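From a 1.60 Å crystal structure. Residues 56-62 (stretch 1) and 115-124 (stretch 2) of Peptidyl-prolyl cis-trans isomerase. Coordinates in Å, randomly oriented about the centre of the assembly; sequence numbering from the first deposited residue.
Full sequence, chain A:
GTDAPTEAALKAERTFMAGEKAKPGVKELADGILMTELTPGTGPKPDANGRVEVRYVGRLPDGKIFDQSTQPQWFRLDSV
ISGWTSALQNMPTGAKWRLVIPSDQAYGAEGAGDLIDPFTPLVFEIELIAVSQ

Stretch 1 56-62: YVGRLPD
Stretch 2 (115-124) LIDPFTPLVF

Two backbone hydrogen bonds can register an antiparallel strand pair while side chains beyond it extend the contact, as residues 56-62 and 115-124 of this isomerase illustrate. Strand 56-59 runs at 158° to strand 122-124, axes 4.7 Å apart, all residues in extended conformation (phi -155 to -112°, psi 119 to 155°).

Tyr56 (chi1 p, 69°) brings CD2 to 4.4 Å from CD1 of Phe124, meeting that ring at its edge. Val57 (t) contributes its backbone: its O accepts a CA-H...O contact from Phe124 CA at 3.3 Å. Gly58 forms the non-hydrogen-bonded pair with Phe124, CA to CA 4.5 Å. Lacking a side chain, it admits the Phe124 ring (m, chi2 -90°), whose CD1 lies 3.7 Å from Gly58 CA; a CB here would clash with CE1.

Arg59 pairs with Val123 (t), side chains on the same face: Arg59 N donates to Val123 O (2.7 Å), and Val123 N to Arg59 O (2.9 Å). The arginine (m, t) leads its end away.

Past the strand, Leu60 (-73/165; m, t) starts away, but its CD2 returns to 4.1 Å from Leu122 CD2 and 4.0 Å from Thr120 CG2. Pro61 (-58/-26) sets CG 3.8 Å from Pro121 CG. Asp62 makes no contact. Altogether 462 Å² is buried.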

# COMPACT_ATOMS: atom_id res chain seq x y z
N TYR A 56 8.77 6.47 -0.58
CA TYR A 56 7.88 5.60 0.16
C TYR A 56 8.57 4.92 1.33
O TYR A 56 9.78 4.73 1.34
CB TYR A 56 7.26 4.54 -0.76
CG TYR A 56 8.24 3.50 -1.26
CD1 TYR A 56 9.02 3.76 -2.38
CD2 TYR A 56 8.38 2.28 -0.62
CE1 TYR A 56 9.95 2.82 -2.84
CE2 TYR A 56 9.31 1.33 -1.08
CZ TYR A 56 10.07 1.60 -2.20
OH TYR A 56 10.99 0.68 -2.66
N VAL A 57 7.76 4.54 2.31
CA VAL A 57 8.19 3.66 3.37
C VAL A 57 7.13 2.57 3.48
O VAL A 57 5.95 2.87 3.61
CB VAL A 57 8.35 4.38 4.71
CG1 VAL A 57 8.80 3.38 5.79
CG2 VAL A 57 9.38 5.49 4.60
N GLY A 58 7.56 1.32 3.41
CA GLY A 58 6.63 0.20 3.54
C GLY A 58 6.88 -0.55 4.83
O GLY A 58 8.01 -0.92 5.13
N ARG A 59 5.81 -0.72 5.61
CA ARG A 59 5.89 -1.37 6.91
C ARG A 59 4.94 -2.54 7.07
O ARG A 59 3.84 -2.55 6.50
CB ARG A 59 5.60 -0.36 8.02
CG ARG A 59 6.54 0.84 8.03
CD ARG A 59 6.09 1.83 9.09
NE ARG A 59 7.02 1.86 10.20
CZ ARG A 59 7.98 2.77 10.35
NH1 ARG A 59 8.12 3.74 9.45
NH2 ARG A 59 8.80 2.72 11.39
N LEU A 60 5.37 -3.51 7.88
CA LEU A 60 4.49 -4.56 8.37
C LEU A 60 3.55 -3.97 9.42
O LEU A 60 3.81 -2.87 9.93
CB LEU A 60 5.30 -5.72 8.96
CG LEU A 60 6.42 -6.27 8.07
CD1 LEU A 60 7.18 -7.38 8.78
CD2 LEU A 60 5.83 -6.76 6.75
N PRO A 61 2.47 -4.68 9.76
CA PRO A 61 1.55 -4.14 10.76
C PRO A 61 2.18 -3.83 12.11
O PRO A 61 1.67 -2.96 12.82
CB PRO A 61 0.51 -5.25 10.90
CG PRO A 61 0.47 -5.89 9.55
CD PRO A 61 1.90 -5.84 9.05
N ASP A 62 3.27 -4.51 12.47
CA ASP A 62 3.93 -4.23 13.74
C ASP A 62 4.93 -3.07 13.65
O ASP A 62 5.65 -2.79 14.61
CB ASP A 62 4.62 -5.48 14.30
CG ASP A 62 5.74 -6.01 13.39
OD1 ASP A 62 6.25 -5.29 12.52
OD2 ASP A 62 6.13 -7.18 13.59
N LEU A 115 10.69 -12.94 4.39
CA LEU A 115 10.70 -11.49 4.60
C LEU A 115 9.30 -10.91 4.87
O LEU A 115 9.15 -9.98 5.66
CB LEU A 115 11.33 -10.80 3.38
CG LEU A 115 12.77 -11.24 3.12
CD1 LEU A 115 13.34 -10.58 1.88
CD2 LEU A 115 13.65 -10.95 4.32
N ILE A 116 8.29 -11.45 4.20
CA ILE A 116 6.90 -11.07 4.46
C ILE A 116 6.08 -12.34 4.56
O ILE A 116 6.08 -13.14 3.63
CB ILE A 116 6.32 -10.14 3.36
CG1 ILE A 116 7.14 -8.85 3.25
CG2 ILE A 116 4.87 -9.80 3.66
CD1 ILE A 116 6.67 -7.92 2.14
N ASP A 117 5.42 -12.54 5.70
CA ASP A 117 4.66 -13.77 5.92
C ASP A 117 3.42 -13.81 5.04
O ASP A 117 2.94 -12.77 4.58
CB ASP A 117 4.25 -13.89 7.39
CG ASP A 117 5.42 -14.13 8.32
OD1 ASP A 117 6.48 -14.58 7.84
OD2 ASP A 117 5.27 -13.86 9.52
N PRO A 118 2.88 -15.00 4.80
CA PRO A 118 1.55 -15.12 4.20
C PRO A 118 0.52 -14.26 4.93
O PRO A 118 0.62 -14.10 6.15
CB PRO A 118 1.23 -16.61 4.36
CG PRO A 118 2.59 -17.27 4.30
CD PRO A 118 3.49 -16.32 5.04
N PHE A 119 -0.41 -13.68 4.19
CA PHE A 119 -1.57 -12.99 4.76
C PHE A 119 -1.18 -11.80 5.61
O PHE A 119 -1.77 -11.55 6.67
CB PHE A 119 -2.42 -13.98 5.56
CG PHE A 119 -2.79 -15.20 4.78
CD1 PHE A 119 -3.53 -15.09 3.63
CD2 PHE A 119 -2.33 -16.45 5.17
CE1 PHE A 119 -3.85 -16.21 2.89
CE2 PHE A 119 -2.66 -17.59 4.43
CZ PHE A 119 -3.42 -17.47 3.29
N THR A 120 -0.21 -11.04 5.12
CA THR A 120 0.24 -9.84 5.82
C THR A 120 -0.24 -8.58 5.10
O THR A 120 0.23 -8.27 4.00
CB THR A 120 1.76 -9.81 5.94
OG1 THR A 120 2.22 -10.99 6.60
CG2 THR A 120 2.23 -8.60 6.73
N PRO A 121 -1.17 -7.84 5.71
CA PRO A 121 -1.49 -6.51 5.17
C PRO A 121 -0.28 -5.58 5.29
O PRO A 121 0.54 -5.75 6.20
CB PRO A 121 -2.65 -6.04 6.05
CG PRO A 121 -2.52 -6.82 7.32
CD PRO A 121 -1.84 -8.12 6.99
N LEU A 122 -0.14 -4.63 4.37
CA LEU A 122 1.03 -3.75 4.35
C LEU A 122 0.63 -2.31 4.56
O LEU A 122 -0.42 -1.88 4.09
CB LEU A 122 1.78 -3.89 3.03
CG LEU A 122 2.22 -5.31 2.65
CD1 LEU A 122 2.97 -5.30 1.32
CD2 LEU A 122 3.09 -5.89 3.76
N VAL A 123 1.47 -1.55 5.26
CA VAL A 123 1.21 -0.13 5.50
C VAL A 123 2.27 0.71 4.81
O VAL A 123 3.45 0.57 5.10
CB VAL A 123 1.21 0.19 7.00
CG1 VAL A 123 0.85 1.64 7.23
CG2 VAL A 123 0.22 -0.74 7.74
N PHE A 124 1.84 1.55 3.88
CA PHE A 124 2.76 2.41 3.15
C PHE A 124 2.56 3.87 3.49
O PHE A 124 1.44 4.32 3.67
CB PHE A 124 2.58 2.26 1.64
CG PHE A 124 3.08 0.96 1.10
CD1 PHE A 124 4.39 0.85 0.66
CD2 PHE A 124 2.24 -0.13 0.99
CE1 PHE A 124 4.86 -0.35 0.14
CE2 PHE A 124 2.71 -1.34 0.48
CZ PHE A 124 4.02 -1.44 0.05